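Beta/gama crystallin family protein (Methanosarcina acetivorans, PDB 3HZ2) binds calcium ions through a βγ-crystallin domain built from two Greek key motifs, the part of the longer protein present here. Local coordinates at residues 47-53 and 77-82; 57-61 and 71-75. Residues are numbered along the deposited sequence.

Interaction 1: residues 47-53 and 77-82. With CA (calcium ion), chain F.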
ATOM      1  N   PHE A  47       3.267   2.649  -4.752  1.00  9.12           N
ATOM      2  CA  PHE A  47       3.447   3.054  -3.366  1.00  8.21           C
ATOM      3  C   PHE A  47       4.697   3.913  -3.222  1.00  8.85           C
ATOM      4  O   PHE A  47       5.771   3.536  -3.680  1.00 10.81           O
ATOM      5  CB  PHE A  47       3.532   1.813  -2.469  1.00  9.22           C
ATOM      6  CG  PHE A  47       2.318   0.932  -2.561  1.00  9.21           C
ATOM      7  CD1 PHE A  47       2.168   0.038  -3.618  1.00  8.84           C
ATOM      8  CD2 PHE A  47       1.288   1.050  -1.631  1.00  8.89           C
ATOM      9  CE1 PHE A  47       1.006  -0.727  -3.751  1.00  9.31           C
ATOM     10  CE2 PHE A  47       0.124   0.293  -1.755  1.00  9.83           C
ATOM     11  CZ  PHE A  47      -0.018  -0.597  -2.818  1.00  9.60           C
ATOM     12  N   TYR A  48       4.535   5.070  -2.589  1.00  9.45           N
ATOM     13  CA  TYR A  48       5.621   6.027  -2.391  1.00  8.56           C
ATOM     14  C   TYR A  48       6.100   6.064  -0.951  1.00  9.79           C
ATOM     15  O   TYR A  48       5.325   5.838  -0.022  1.00  9.93           O
ATOM     16  CB  TYR A  48       5.154   7.427  -2.785  1.00  8.45           C
ATOM     17  CG  TYR A  48       5.045   7.658  -4.272  1.00  9.50           C
ATOM     18  CD1 TYR A  48       6.138   8.120  -5.005  1.00  8.59           C
ATOM     19  CD2 TYR A  48       3.841   7.447  -4.946  1.00  9.12           C
ATOM     20  CE1 TYR A  48       6.031   8.376  -6.376  1.00  8.19           C
ATOM     21  CE2 TYR A  48       3.727   7.699  -6.311  1.00 10.73           C
ATOM     22  CZ  TYR A  48       4.824   8.165  -7.016  1.00  8.59           C
ATOM     23  OH  TYR A  48       4.703   8.434  -8.364  1.00 13.14           O
ATOM     24  N   GLU A  49       7.377   6.373  -0.759  1.00  9.06           N
ATOM     25  CA  GLU A  49       7.897   6.417   0.593  1.00 10.67           C
ATOM     26  C   GLU A  49       7.576   7.727   1.309  1.00  9.71           C
ATOM     27  O   GLU A  49       7.726   7.816   2.508  1.00 10.25           O
ATOM     28  CB  GLU A  49       9.409   6.162   0.597  1.00 12.58           C
ATOM     29  CG  GLU A  49      10.257   7.299   0.089  1.00 15.54           C
ATOM     30  CD  GLU A  49      11.733   6.952   0.099  1.00 14.88           C
ATOM     31  OE1 GLU A  49      12.224   6.466   1.140  1.00 19.66           O
ATOM     32  OE2 GLU A  49      12.400   7.167  -0.929  1.00 17.76           O
ATOM     33  N   TYR A  50       7.127   8.749   0.594  1.00 10.05           N
ATOM     34  CA  TYR A  50       6.809  10.015   1.254  1.00 10.61           C
ATOM     35  C   TYR A  50       5.379  10.422   0.940  1.00 11.68           C
ATOM     36  O   TYR A  50       4.822   9.993  -0.067  1.00 11.53           O
ATOM     37  CB  TYR A  50       7.780  11.107   0.790  1.00 13.94           C
ATOM     38  CG  TYR A  50       9.226  10.838   1.152  1.00 15.97           C
ATOM     39  CD1 TYR A  50      10.265  11.325   0.358  1.00 17.91           C
ATOM     40  CD2 TYR A  50       9.558  10.096   2.286  1.00 17.33           C
ATOM     41  CE1 TYR A  50      11.596  11.077   0.681  1.00 18.25           C
ATOM     42  CE2 TYR A  50      10.889   9.844   2.620  1.00 18.70           C
ATOM     43  CZ  TYR A  50      11.900  10.336   1.811  1.00 19.23           C
ATOM     44  OH  TYR A  50      13.214  10.081   2.129  1.00 23.30           O
ATOM     45  N   ILE A  51       4.775  11.246   1.792  1.00 11.50           N
ATOM     46  CA  ILE A  51       3.405  11.670   1.529  1.00 12.92           C
ATOM     47  C   ILE A  51       3.390  12.474   0.234  1.00 12.31           C
ATOM     48  O   ILE A  51       4.440  12.897  -0.258  1.00 11.03           O
ATOM     49  CB  ILE A  51       2.821  12.546   2.666  1.00 15.64           C
ATOM     50  CG1 ILE A  51       3.638  13.827   2.817  1.00 18.26           C
ATOM     51  CG2 ILE A  51       2.797  11.763   3.974  1.00 15.31           C
ATOM     52  CD1 ILE A  51       2.997  14.832   3.745  1.00 20.80           C
ATOM     53  N   ASN A  52       2.204  12.669  -0.322  1.00 12.11           N
ATOM     54  CA  ASN A  52       2.056  13.420  -1.561  1.00 12.21           C
ATOM     55  C   ASN A  52       2.912  12.867  -2.691  1.00 12.11           C
ATOM     56  O   ASN A  52       3.478  13.620  -3.484  1.00 11.41           O
ATOM     57  CB  ASN A  52       2.386  14.893  -1.322  1.00 14.88           C
ATOM     58  CG  ASN A  52       1.403  15.553  -0.385  1.00 16.91           C
ATOM     59  OD1 ASN A  52       0.195  15.397  -0.541  1.00 17.54           O
ATOM     60  ND2 ASN A  52       1.912  16.301   0.591  1.00 17.42           N
ATOM     61  N   TYR A  53       3.012  11.543  -2.743  1.00 10.91           N
ATOM     62  CA  TYR A  53       3.758  10.849  -3.786  1.00  9.92           C
ATOM     63  C   TYR A  53       5.208  11.301  -3.935  1.00 10.92           C
ATOM     64  O   TYR A  53       5.683  11.575  -5.042  1.00  9.35           O
ATOM     65  CB  TYR A  53       2.995  10.994  -5.103  1.00 10.92           C
ATOM     66  CG  TYR A  53       1.509  10.767  -4.905  1.00 11.31           C
ATOM     67  CD1 TYR A  53       0.582  11.765  -5.206  1.00 12.67           C
ATOM     68  CD2 TYR A  53       1.038   9.581  -4.338  1.00 10.00           C
ATOM     69  CE1 TYR A  53      -0.778  11.587  -4.939  1.00 12.92           C
ATOM     70  CE2 TYR A  53      -0.319   9.396  -4.067  1.00  8.36           C
ATOM     71  CZ  TYR A  53      -1.218  10.403  -4.368  1.00 10.09           C
ATOM     72  OH  TYR A  53      -2.557  10.242  -4.083  1.00 11.17           O
ATOM     73  N   SER A  77       7.147   1.992   5.889  1.00  9.14           N
ATOM     74  CA  SER A  77       7.674   3.144   5.174  1.00 10.44           C
ATOM     75  C   SER A  77       6.744   3.777   4.146  1.00 10.46           C
ATOM     76  O   SER A  77       7.005   4.877   3.684  1.00 10.39           O
ATOM     77  CB  SER A  77       8.979   2.763   4.484  1.00 12.62           C
ATOM     78  OG  SER A  77       8.731   1.818   3.458  1.00 17.92           O
ATOM     79  N   ILE A  78       5.681   3.090   3.758  1.00  8.93           N
ATOM     80  CA  ILE A  78       4.769   3.664   2.772  1.00  9.39           C
ATOM     81  C   ILE A  78       4.070   4.890   3.354  1.00  8.85           C
ATOM     82  O   ILE A  78       3.600   4.859   4.490  1.00 10.64           O
ATOM     83  CB  ILE A  78       3.719   2.625   2.321  1.00  9.55           C
ATOM     84  CG1 ILE A  78       4.424   1.497   1.560  1.00  9.48           C
ATOM     85  CG2 ILE A  78       2.644   3.297   1.460  1.00  9.44           C
ATOM     86  CD1 ILE A  78       3.536   0.326   1.221  1.00 11.40           C
ATOM     87  N   SER A  79       4.012   5.973   2.581  1.00  9.62           N
ATOM     88  CA  SER A  79       3.364   7.196   3.049  1.00  8.28           C
ATOM     89  C   SER A  79       2.294   7.727   2.108  1.00  8.03           C
ATOM     90  O   SER A  79       1.593   8.683   2.434  1.00 10.01           O
ATOM     91  CB  SER A  79       4.404   8.282   3.310  1.00  9.94           C
ATOM     92  OG  SER A  79       5.141   7.969   4.474  1.00 10.63           O
ATOM     93  N   SER A  80       2.176   7.114   0.937  1.00  8.22           N
ATOM     94  CA  SER A  80       1.161   7.505  -0.031  1.00  7.20           C
ATOM     95  C   SER A  80       1.133   6.484  -1.151  1.00  7.48           C
ATOM     96  O   SER A  80       2.112   5.778  -1.384  1.00  7.81           O
ATOM     97  CB  SER A  80       1.436   8.908  -0.603  1.00  5.12           C
ATOM     98  OG  SER A  80       2.658   8.961  -1.323  1.00  7.75           O
ATOM     99  N   PHE A  81      -0.005   6.371  -1.818  1.00  7.24           N
ATOM    100  CA  PHE A  81      -0.119   5.439  -2.928  1.00  8.62           C
ATOM    101  C   PHE A  81      -1.273   5.819  -3.833  1.00  9.30           C
ATOM    102  O   PHE A  81      -2.256   6.416  -3.391  1.00 10.11           O
ATOM    103  CB  PHE A  81      -0.246   3.982  -2.428  1.00  8.75           C
ATOM    104  CG  PHE A  81      -1.405   3.729  -1.493  1.00 10.33           C
ATOM    105  CD1 PHE A  81      -2.686   3.494  -1.988  1.00  9.28           C
ATOM    106  CD2 PHE A  81      -1.203   3.685  -0.118  1.00  8.93           C
ATOM    107  CE1 PHE A  81      -3.746   3.219  -1.126  1.00 10.51           C
ATOM    108  CE2 PHE A  81      -2.254   3.411   0.754  1.00 11.15           C
ATOM    109  CZ  PHE A  81      -3.527   3.177   0.250  1.00 10.81           C
ATOM    110  N   ARG A  82      -1.131   5.499  -5.113  1.00 10.14           N
ATOM    111  CA  ARG A  82      -2.159   5.815  -6.088  1.00 12.23           C
ATOM    112  C   ARG A  82      -2.167   4.814  -7.223  1.00 13.22           C
ATOM    113  O   ARG A  82      -1.209   4.064  -7.428  1.00 12.59           O
ATOM    114  CB  ARG A  82      -1.944   7.223  -6.649  1.00 12.66           C
ATOM    115  CG  ARG A  82      -0.610   7.421  -7.348  1.00 15.18           C
ATOM    116  CD  ARG A  82      -0.490   8.846  -7.868  1.00 19.65           C
ATOM    117  NE  ARG A  82       0.877   9.182  -8.258  1.00 22.28           N
ATOM    118  CZ  ARG A  82       1.275  10.405  -8.604  1.00 23.39           C
ATOM    119  NH1 ARG A  82       0.405  11.409  -8.610  1.00 23.58           N
ATOM    120  NH2 ARG A  82       2.541  10.627  -8.934  1.00 20.51           N
TER
HETATM  121 CA    CA F 102       7.546   7.046   4.813  1.00 14.17          CA
HETATM  122  O   HOH W   1       9.915   6.281   6.013  1.00 41.42           O
HETATM  123  O   HOH W   2       7.916   9.622   5.792  1.00 21.95           O

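Interaction 2: residues 57-61 and 71-75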
ATOM      1  N   TYR A  57       9.535   4.804  -5.170  1.00 11.01           N
ATOM      2  CA  TYR A  57       8.255   4.125  -5.314  1.00 12.52           C
ATOM      3  C   TYR A  57       8.390   2.689  -5.798  1.00 13.34           C
ATOM      4  O   TYR A  57       9.431   2.287  -6.328  1.00 13.35           O
ATOM      5  CB  TYR A  57       7.351   4.908  -6.268  1.00 12.11           C
ATOM      6  CG  TYR A  57       7.943   5.114  -7.647  1.00 12.93           C
ATOM      7  CD1 TYR A  57       7.678   4.219  -8.688  1.00 13.67           C
ATOM      8  CD2 TYR A  57       8.774   6.203  -7.910  1.00 15.30           C
ATOM      9  CE1 TYR A  57       8.223   4.412  -9.962  1.00 15.71           C
ATOM     10  CE2 TYR A  57       9.326   6.404  -9.174  1.00 15.35           C
ATOM     11  CZ  TYR A  57       9.046   5.509 -10.193  1.00 17.00           C
ATOM     12  OH  TYR A  57       9.565   5.729 -11.448  1.00 16.37           O
ATOM     13  N   TRP A  58       7.316   1.927  -5.609  1.00 11.75           N
ATOM     14  CA  TRP A  58       7.256   0.523  -6.001  1.00 11.29           C
ATOM     15  C   TRP A  58       5.876   0.257  -6.597  1.00 10.83           C
ATOM     16  O   TRP A  58       4.862   0.661  -6.027  1.00 11.34           O
ATOM     17  CB  TRP A  58       7.472  -0.361  -4.769  1.00 12.49           C
ATOM     18  CG  TRP A  58       8.800  -0.137  -4.106  1.00 13.48           C
ATOM     19  CD1 TRP A  58       9.974  -0.772  -4.391  1.00 15.35           C
ATOM     20  CD2 TRP A  58       9.103   0.825  -3.087  1.00 15.46           C
ATOM     21  NE1 TRP A  58      10.988  -0.266  -3.615  1.00 15.79           N
ATOM     22  CE2 TRP A  58      10.482   0.715  -2.805  1.00 15.71           C
ATOM     23  CE3 TRP A  58       8.342   1.771  -2.386  1.00 14.50           C
ATOM     24  CZ2 TRP A  58      11.121   1.517  -1.849  1.00 16.17           C
ATOM     25  CZ3 TRP A  58       8.975   2.569  -1.436  1.00 17.21           C
ATOM     26  CH2 TRP A  58      10.354   2.434  -1.177  1.00 17.09           C
ATOM     27  N   ASP A  59       5.837  -0.417  -7.743  1.00 11.95           N
ATOM     28  CA  ASP A  59       4.571  -0.718  -8.404  1.00 12.70           C
ATOM     29  C   ASP A  59       4.160  -2.168  -8.195  1.00 13.08           C
ATOM     30  O   ASP A  59       4.908  -3.088  -8.526  1.00 14.44           O
ATOM     31  CB  ASP A  59       4.664  -0.419  -9.900  1.00 14.22           C
ATOM     32  CG  ASP A  59       4.966   1.044 -10.186  1.00 15.14           C
ATOM     33  OD1 ASP A  59       4.607   1.906  -9.356  1.00 13.99           O
ATOM     34  OD2 ASP A  59       5.546   1.332 -11.253  1.00 15.00           O
ATOM     35  N   LEU A  60       2.965  -2.365  -7.647  1.00 12.93           N
ATOM     36  CA  LEU A  60       2.461  -3.704  -7.382  1.00 12.15           C
ATOM     37  C   LEU A  60       1.193  -4.017  -8.159  1.00 11.33           C
ATOM     38  O   LEU A  60       0.228  -3.254  -8.129  1.00 10.75           O
ATOM     39  CB  LEU A  60       2.182  -3.876  -5.885  1.00 11.89           C
ATOM     40  CG  LEU A  60       3.325  -3.582  -4.912  1.00 12.62           C
ATOM     41  CD1 LEU A  60       2.853  -3.863  -3.491  1.00 13.59           C
ATOM     42  CD2 LEU A  60       4.533  -4.436  -5.249  1.00 16.93           C
ATOM     43  N   GLY A  61       1.205  -5.150  -8.852  1.00 11.17           N
ATOM     44  CA  GLY A  61       0.044  -5.567  -9.612  1.00 11.36           C
ATOM     45  C   GLY A  61      -0.829  -6.493  -8.781  1.00 11.56           C
ATOM     46  O   GLY A  61      -0.502  -6.787  -7.626  1.00  8.88           O
ATOM     47  N   ALA A  71       7.746  -7.469  -1.659  1.00 22.21           N
ATOM     48  CA  ALA A  71       7.498  -6.609  -2.807  1.00 21.43           C
ATOM     49  C   ALA A  71       8.640  -5.604  -2.934  1.00 20.07           C
ATOM     50  O   ALA A  71       8.551  -4.639  -3.696  1.00 19.05           O
ATOM     51  CB  ALA A  71       6.175  -5.879  -2.635  1.00 22.33           C
ATOM     52  N   GLY A  72       9.707  -5.837  -2.173  1.00 18.71           N
ATOM     53  CA  GLY A  72      10.863  -4.956  -2.212  1.00 17.05           C
ATOM     54  C   GLY A  72      10.668  -3.640  -1.480  1.00 15.71           C
ATOM     55  O   GLY A  72      11.503  -2.743  -1.571  1.00 15.06           O
ATOM     56  N   ILE A  73       9.574  -3.529  -0.739  1.00 13.97           N
ATOM     57  CA  ILE A  73       9.267  -2.310   0.001  1.00 12.91           C
ATOM     58  C   ILE A  73       9.713  -2.401   1.459  1.00 12.64           C
ATOM     59  O   ILE A  73       9.431  -3.382   2.141  1.00 12.34           O
ATOM     60  CB  ILE A  73       7.747  -2.035  -0.017  1.00 12.47           C
ATOM     61  CG1 ILE A  73       7.250  -1.974  -1.461  1.00 12.08           C
ATOM     62  CG2 ILE A  73       7.439  -0.740   0.720  1.00 13.26           C
ATOM     63  CD1 ILE A  73       5.734  -1.937  -1.584  1.00 10.84           C
ATOM     64  N   PRO A  74      10.424  -1.376   1.954  1.00 13.10           N
ATOM     65  CA  PRO A  74      10.865  -1.412   3.352  1.00 13.45           C
ATOM     66  C   PRO A  74       9.644  -1.376   4.272  1.00 11.88           C
ATOM     67  O   PRO A  74       8.650  -0.714   3.972  1.00 12.23           O
ATOM     68  CB  PRO A  74      11.745  -0.165   3.472  1.00 14.67           C
ATOM     69  CG  PRO A  74      11.203   0.755   2.408  1.00 17.15           C
ATOM     70  CD  PRO A  74      10.932  -0.178   1.262  1.00 14.85           C
ATOM     71  N   ASP A  75       9.714  -2.088   5.387  1.00 10.80           N
ATOM     72  CA  ASP A  75       8.588  -2.139   6.312  1.00 11.54           C
ATOM     73  C   ASP A  75       8.315  -0.794   6.986  1.00 11.32           C
ATOM     74  O   ASP A  75       9.239  -0.025   7.245  1.00 11.78           O
ATOM     75  CB  ASP A  75       8.837  -3.222   7.367  1.00 11.87           C
ATOM     76  CG  ASP A  75       7.597  -3.542   8.173  1.00 11.77           C
ATOM     77  OD1 ASP A  75       6.493  -3.503   7.591  1.00  9.33           O
ATOM     78  OD2 ASP A  75       7.727  -3.845   9.376  1.00 12.63           O
TER
HETATM   79  O   HOH W   3      13.308  -0.504  -2.418  1.00 42.43           O

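Interaction 1: residues 47-53 and 77-82
In the second βγ-crystallin Greek key, the end of strand 45-48 and the folded β-hairpin that follows it meet strand 80-83 and the loop residues 77-79 before it, and a calcium ion sits at their junction. Backbone pairing is antiparallel: Y48 N donates to S80 O (2.8 Å) and S79 N to Y48 O (2.9 Å), so S79 and S80 both oppose Y48 in a classic beta bulge. F47 and F81 form the neighbouring non-hydrogen-bonded pair, with CA atoms 4.3 Å apart. The chain turns a corner at E49, and metal ligands gather there. E49 O (2.4 Å), S77 O (2.5 Å) and S79 OG (2.6 Å) bind the calcium, with two waters and D33 of the first Greek key completing the site; S79 OG also hydrogen-bonds N32 OD1. The carboxylate of E49 does not reach the ion; it forms a salt bridge with R56 instead. Apolar contacts lie on the F47 and F81 side of the sheet, where F47 CD2 touches I78 CD1 (3.7 Å) and F81 CB (3.4 Å); both phenylalanines also pack on V5 of the other sheet. On the Y48 and S80 side, aromatic and cationic groups combine. The R82 guanidinium lies flat on the Y53 ring, centres 4.1 Å apart, in an off-centre cation-pi contact, while R82 CD sits over the ring face (3.7 Å to the centroid) and R82 NH2 donates to Y48 OH (3.1 Å). S80 pins the hairpin backbone: its OG donates to Y50 O (2.7 Å) and accepts from Y53 N (3.0 Å).

Interaction 2: residues 57-61 and 71-75
Where residues 71-75 cross the inward-facing side chains of edge strand 56-60, the fit is almost wholly apolar and buries 279 Å² without a direct hydrogen bond. Strand alternation sets the partners: W58 and L60 point their CA-to-CB bonds toward the crossing chain, whereas Y57 and D59 point away, D59 forming a salt bridge with R46. A71 comes first, its methyl CB pressed against L60 CD2 at 3.4 Å; Y65 touches both residues. At G72 the backbone takes a positive phi (76°) and passes over one face of the W58 indole. The G72 O atom lies 3.3 Å from W58 NE1, but the angle is too poor for a hydrogen bond. Water 3 makes the link instead, accepting from W58 NE1 (2.6 Å) and donating to G72 O (3.0 Å). I73 is buried and reaches both strand residues: its CG1 rests on the indole face, 3.6 Å from W58 CG, and its CD1 lies 4.0 Å from L60 CD1. V68 and I78 pack against I73 too, extending this apolar cluster. P74 continues along the indole, with its CD 3.5 Å from W58 CZ2, and its carbonyl accepts a hydrogen bond from S77. By D75 the chain has left the strand, and D75 OD1 pairs with S36 OG. The contact thus packs the long connection before the last Greek key strand against the sheet. D75 opens the sequence D-N-S-I-S-S, which fits the βγ-crystallin calcium-binding signature N/D-N/D-X-X-S/T-S, with N76, S77 and S79 among the calcium ligands of this Greek key.

From the N terminus, the first Greek key supplies strands 4-8, 17-20 and 37-42 before the chain enters 47-53, the opening side of interaction 1. Strand 56-60 then returns beside 45-48, strand 63-65 departs to the edge of the other sheet, and residues 71-75 come back to close interaction 2. Only with 77-82 does interaction 1 close, so interaction 2 is nested inside its loop. The two touch directly: F47 N lies 2.9 Å from W58 O, a probable hydrogen bond, and F47 CE1 packs 3.6 Å from L60 CD1. Interaction 1 pairs strands 45-48 and 80-83, interaction 2 lays the connection between 63-65 and 80-83 over edge strand 56-60, and strand 45-48 is central in this sheet.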